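Local coordinates for protein beta-N-acetylhexosaminidase (Mycobacterium smegmatis, PDB 4YYF) that probably releases terminal non-reducing N-acetylhexosamine residues from N-acetyl-beta-D-hexosaminides by hydrolysis, as a family 3 glycoside hydrolase, at residues V201-G213 / V220-L233. The protein carries 1 engineered substitution. Residues are numbered along the deposited sequence; the frame is centred on the assembly and turned at random.
Sequences VLKHFPGHGHASG and VTTPPLDVLMGDDL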
loop_
_atom_site.group_PDB
_atom_site.type_symbol
_atom_site.label_atom_id
_atom_site.label_comp_id
_atom_site.label_asym_id
_atom_site.label_seq_id
_atom_site.Cartn_x
_atom_site.Cartn_y
_atom_site.Cartn_z
ATOM N N VAL A 201 -6.172 1.961 1.965
ATOM C CA VAL A 201 -5.070 1.152 2.499
ATOM C C VAL A 201 -4.573 1.777 3.805
ATOM O O VAL A 201 -4.013 2.866 3.794
ATOM C CB VAL A 201 -3.893 1.049 1.503
ATOM C CG1 VAL A 201 -2.843 0.032 2.021
ATOM C CG2 VAL A 201 -4.384 0.627 0.096
ATOM N N LEU A 202 -4.790 1.086 4.921
ATOM C CA LEU A 202 -4.335 1.551 6.234
ATOM C C LEU A 202 -2.812 1.413 6.348
ATOM O O LEU A 202 -2.267 0.351 6.059
ATOM C CB LEU A 202 -4.991 0.705 7.326
ATOM C CG LEU A 202 -6.506 0.504 7.235
ATOM C CD1 LEU A 202 -6.971 -0.486 8.299
ATOM C CD2 LEU A 202 -7.236 1.835 7.406
ATOM N N LYS A 203 -2.118 2.464 6.783
ATOM C CA LYS A 203 -0.644 2.424 6.832
ATOM C C LYS A 203 -0.135 3.242 8.032
ATOM O O LYS A 203 -0.865 4.118 8.506
ATOM C CB LYS A 203 -0.061 2.938 5.501
ATOM C CG LYS A 203 -0.245 4.434 5.262
ATOM C CD LYS A 203 0.036 4.796 3.784
ATOM C CE LYS A 203 0.106 6.311 3.579
ATOM N NZ LYS A 203 0.348 6.665 2.136
ATOM N N HIS A 204 1.076 2.990 8.552
ATOM C CA HIS A 204 2.035 1.985 8.084
ATOM C C HIS A 204 2.223 0.914 9.177
ATOM O O HIS A 204 2.891 1.158 10.182
ATOM C CB HIS A 204 3.401 2.644 7.780
ATOM C CG HIS A 204 3.341 3.786 6.807
ATOM N ND1 HIS A 204 2.992 5.078 7.184
ATOM C CD2 HIS A 204 3.606 3.859 5.480
ATOM C CE1 HIS A 204 3.025 5.867 6.135
ATOM N NE2 HIS A 204 3.398 5.154 5.076
ATOM N N PHE A 205 1.639 -0.265 8.982
ATOM C CA PHE A 205 1.613 -1.333 9.995
ATOM C C PHE A 205 3.013 -1.877 10.322
ATOM O O PHE A 205 3.832 -2.081 9.421
ATOM C CB PHE A 205 0.716 -2.466 9.472
ATOM C CG PHE A 205 0.471 -3.583 10.449
ATOM C CD1 PHE A 205 1.333 -4.678 10.514
ATOM C CD2 PHE A 205 -0.661 -3.576 11.263
ATOM C CE1 PHE A 205 1.090 -5.729 11.401
ATOM C CE2 PHE A 205 -0.907 -4.630 12.143
ATOM C CZ PHE A 205 -0.026 -5.709 12.208
ATOM N N PRO A 206 3.299 -2.148 11.616
ATOM C CA PRO A 206 2.451 -1.978 12.807
ATOM C C PRO A 206 2.564 -0.606 13.477
ATOM O O PRO A 206 2.210 -0.471 14.653
ATOM C CB PRO A 206 3.000 -3.035 13.757
ATOM C CG PRO A 206 4.485 -3.054 13.434
ATOM C CD PRO A 206 4.516 -2.920 11.923
ATOM N N GLY A 207 3.063 0.396 12.760
ATOM C CA GLY A 207 3.061 1.751 13.297
ATOM C C GLY A 207 4.353 2.527 13.117
ATOM O O GLY A 207 5.374 2.195 13.724
ATOM N N HIS A 208 4.301 3.584 12.307
ATOM C CA HIS A 208 5.487 4.416 12.020
ATOM C C HIS A 208 5.467 5.680 12.882
ATOM O O HIS A 208 6.448 6.434 12.933
ATOM C CB HIS A 208 5.498 4.812 10.531
ATOM C CG HIS A 208 6.845 5.152 9.987
ATOM N ND1 HIS A 208 7.683 6.105 10.562
ATOM C CD2 HIS A 208 7.526 4.692 8.908
ATOM C CE1 HIS A 208 8.792 6.193 9.874
ATOM N NE2 HIS A 208 8.729 5.340 8.854
ATOM N N GLY A 209 4.347 5.912 13.565
ATOM C CA GLY A 209 4.133 7.162 14.279
ATOM C C GLY A 209 5.162 7.491 15.349
ATOM O O GLY A 209 5.460 8.660 15.580
ATOM N N HIS A 210 5.704 6.474 16.012
ATOM C CA HIS A 210 6.689 6.726 17.071
ATOM C C HIS A 210 8.066 6.160 16.708
ATOM O O HIS A 210 8.892 5.927 17.584
ATOM C CB HIS A 210 6.211 6.150 18.415
ATOM C CG HIS A 210 4.895 6.701 18.878
ATOM N ND1 HIS A 210 3.699 6.050 18.675
ATOM C CD2 HIS A 210 4.593 7.847 19.539
ATOM C CE1 HIS A 210 2.713 6.766 19.196
ATOM N NE2 HIS A 210 3.232 7.860 19.721
ATOM N N ALA A 211 8.308 5.936 15.419
ATOM C CA ALA A 211 9.599 5.394 14.968
ATOM C C ALA A 211 10.733 6.401 15.185
ATOM O O ALA A 211 10.483 7.599 15.308
ATOM C CB ALA A 211 9.525 4.982 13.509
ATOM N N SER A 212 11.975 5.916 15.212
ATOM C CA SER A 212 13.135 6.743 15.572
ATOM C C SER A 212 13.603 7.749 14.513
ATOM O O SER A 212 14.492 8.563 14.776
ATOM C CB SER A 212 14.317 5.861 15.978
ATOM O OG SER A 212 14.641 4.942 14.955
ATOM N N GLY A 213 13.025 7.705 13.319
ATOM C CA GLY A 213 13.452 8.604 12.257
ATOM C C GLY A 213 12.671 8.363 10.984
ATOM O O GLY A 213 11.564 7.825 11.028
ATOM N N VAL A 220 15.036 2.556 10.708
ATOM C CA VAL A 220 14.380 3.159 11.862
ATOM C C VAL A 220 13.829 2.068 12.786
ATOM O O VAL A 220 13.584 0.938 12.344
ATOM C CB VAL A 220 13.230 4.116 11.444
ATOM C CG1 VAL A 220 13.733 5.200 10.505
ATOM C CG2 VAL A 220 12.083 3.346 10.799
ATOM N N THR A 221 13.640 2.421 14.058
ATOM C CA THR A 221 13.136 1.500 15.081
ATOM C C THR A 221 11.893 2.070 15.780
ATOM O O THR A 221 11.830 3.265 16.071
ATOM C CB THR A 221 14.223 1.219 16.141
ATOM O OG1 THR A 221 15.404 0.747 15.492
ATOM C CG2 THR A 221 13.761 0.162 17.151
ATOM N N THR A 222 10.912 1.217 16.061
ATOM C CA THR A 222 9.723 1.633 16.805
ATOM C C THR A 222 9.896 1.321 18.290
ATOM O O THR A 222 10.857 0.650 18.670
ATOM C CB THR A 222 8.503 0.840 16.348
ATOM O OG1 THR A 222 8.666 -0.518 16.761
ATOM C CG2 THR A 222 8.326 0.908 14.842
ATOM N N PRO A 223 8.948 1.783 19.135
ATOM C CA PRO A 223 8.887 1.244 20.498
ATOM C C PRO A 223 8.647 -0.268 20.436
ATOM O O PRO A 223 8.216 -0.760 19.396
ATOM C CB PRO A 223 7.651 1.936 21.087
ATOM C CG PRO A 223 7.536 3.213 20.318
ATOM C CD PRO A 223 7.972 2.875 18.927
ATOM N N PRO A 224 8.918 -0.999 21.529
ATOM C CA PRO A 224 8.736 -2.456 21.473
ATOM C C PRO A 224 7.287 -2.854 21.215
ATOM O O PRO A 224 6.376 -2.056 21.459
ATOM C CB PRO A 224 9.154 -2.919 22.874
ATOM C CG PRO A 224 10.037 -1.823 23.395
ATOM C CD PRO A 224 9.479 -0.557 22.820
ATOM N N LEU A 225 7.082 -4.076 20.728
ATOM C CA LEU A 225 5.744 -4.572 20.418
ATOM C C LEU A 225 4.747 -4.400 21.558
ATOM O O LEU A 225 3.602 -4.021 21.324
ATOM C CB LEU A 225 5.798 -6.054 20.016
ATOM C CG LEU A 225 4.455 -6.737 19.739
ATOM C CD1 LEU A 225 3.706 -6.082 18.568
ATOM C CD2 LEU A 225 4.661 -8.236 19.496
ATOM N N ASP A 226 5.164 -4.677 22.790
ATOM C CA ASP A 226 4.215 -4.576 23.897
ATOM C C ASP A 226 3.733 -3.131 24.083
ATOM O O ASP A 226 2.615 -2.901 24.549
ATOM C CB ASP A 226 4.774 -5.171 25.197
ATOM C CG ASP A 226 5.830 -4.296 25.835
ATOM O OD1 ASP A 226 6.846 -3.989 25.175
ATOM O OD2 ASP A 226 5.644 -3.909 27.008
ATOM N N VAL A 227 4.558 -2.165 23.685
ATOM C CA VAL A 227 4.122 -0.772 23.688
ATOM C C VAL A 227 3.178 -0.506 22.510
ATOM O O VAL A 227 2.164 0.176 22.658
ATOM C CB VAL A 227 5.316 0.221 23.666
ATOM C CG1 VAL A 227 4.816 1.650 23.559
ATOM C CG2 VAL A 227 6.169 0.063 24.913
ATOM N N LEU A 228 3.502 -1.049 21.341
ATOM C CA LEU A 228 2.652 -0.835 20.166
ATOM C C LEU A 228 1.259 -1.414 20.417
ATOM O O LEU A 228 0.253 -0.858 19.956
ATOM C CB LEU A 228 3.266 -1.473 18.913
ATOM C CG LEU A 228 4.648 -0.988 18.477
ATOM C CD1 LEU A 228 5.103 -1.721 17.216
ATOM C CD2 LEU A 228 4.638 0.514 18.226
HETATM N N MSE A 229 1.211 -2.523 21.154
HETATM C CA MSE A 229 -0.047 -3.227 21.435
HETATM C C MSE A 229 -1.088 -2.350 22.107
HETATM O O MSE A 229 -2.282 -2.542 21.891
HETATM C CB MSE A 229 0.182 -4.460 22.314
HETATM C CG MSE A 229 0.827 -5.617 21.601
HETATM SE SE MSE A 229 -0.308 -6.419 20.223
HETATM C CE MSE A 229 0.692 -8.088 20.253
ATOM N N GLY A 230 -0.642 -1.395 22.920
ATOM C CA GLY A 230 -1.570 -0.533 23.638
ATOM C C GLY A 230 -1.782 0.842 23.023
ATOM O O GLY A 230 -2.493 1.672 23.585
ATOM N N ASP A 231 -1.184 1.086 21.861
ATOM C CA ASP A 231 -1.167 2.430 21.285
ATOM C C ASP A 231 -1.281 2.388 19.760
ATOM O O ASP A 231 -2.382 2.484 19.188
ATOM C CB ASP A 231 0.131 3.133 21.726
ATOM C CG ASP A 231 0.121 4.629 21.478
ATOM O OD1 ASP A 231 -0.882 5.158 20.966
ATOM O OD2 ASP A 231 1.125 5.285 21.824
ATOM N N ASP A 232 -0.142 2.226 19.102
ATOM C CA ASP A 232 -0.082 2.269 17.644
ATOM C C ASP A 232 -0.976 1.241 16.941
ATOM O O ASP A 232 -1.467 1.488 15.843
ATOM C CB ASP A 232 1.371 2.106 17.168
ATOM C CG ASP A 232 2.338 3.054 17.881
ATOM O OD1 ASP A 232 2.419 2.990 19.131
ATOM O OD2 ASP A 232 3.012 3.862 17.196
ATOM N N LEU A 233 -1.180 0.086 17.563
ATOM C CA LEU A 233 -1.920 -0.991 16.905
ATOM C C LEU A 233 -3.420 -0.879 17.133
ATOM O O LEU A 233 -4.199 -1.589 16.504
ATOM C CB LEU A 233 -1.424 -2.367 17.386
ATOM C CG LEU A 233 -0.106 -2.807 16.750
ATOM C CD1 LEU A 233 0.493 -4.013 17.461
ATOM C CD2 LEU A 233 -0.300 -3.107 15.265
HETATM O O HOH W 1 5.641 3.608 16.012
HETATM O O HOH W 2 1.845 4.649 14.841
HETATM O O HOH W 3 11.786 4.466 18.841
#
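His210 and Asp232 are joined by a His-carboxylate hydrogen bond between the loop 206-213 and the end of 220-233. His210 ND1 donates to Asp232 OD2 at 2.7 Å, nearly straight and in its own ring plane but somewhat out of the carboxylate plane, on the syn side of an acid turned 71° from the ring. Through two waters the same OD2 reaches Gly207 O, His210 N and Gly209 N, in and beside the type I turn His208-Ala211. Farther along, Ser212 N donates to Thr221 O (2.8 Å, bent), and Thr221 N to Ser212 OG (2.9 Å, nearly straight). Serine suits the place: chi1 56° sets its hydroxyl oxygen between backbone N and carbonyl carbon, where it accepts this N-H.

Apolar contacts lie beside these bonds. Leu233 CD2 lies 3.5 Å from Phe205 CE2 and 3.6 Å from Pro206 CB, while Pro223 CG rests on His210 CB. At Gly207 a CB would collide with Asp232 CB and, at phi 135°, psi 113°, with the preceding carbonyl oxygen. Pro206 O is buried without a partner.

This loop leaves strand 199-205 of the family's TIM-barrel-like domain; Phe205 packs against helix 267-275 and Tyr236 of helix 234-239, while His208 NE2 bonds Ser215 OG and its backbone N Asp160 OD1.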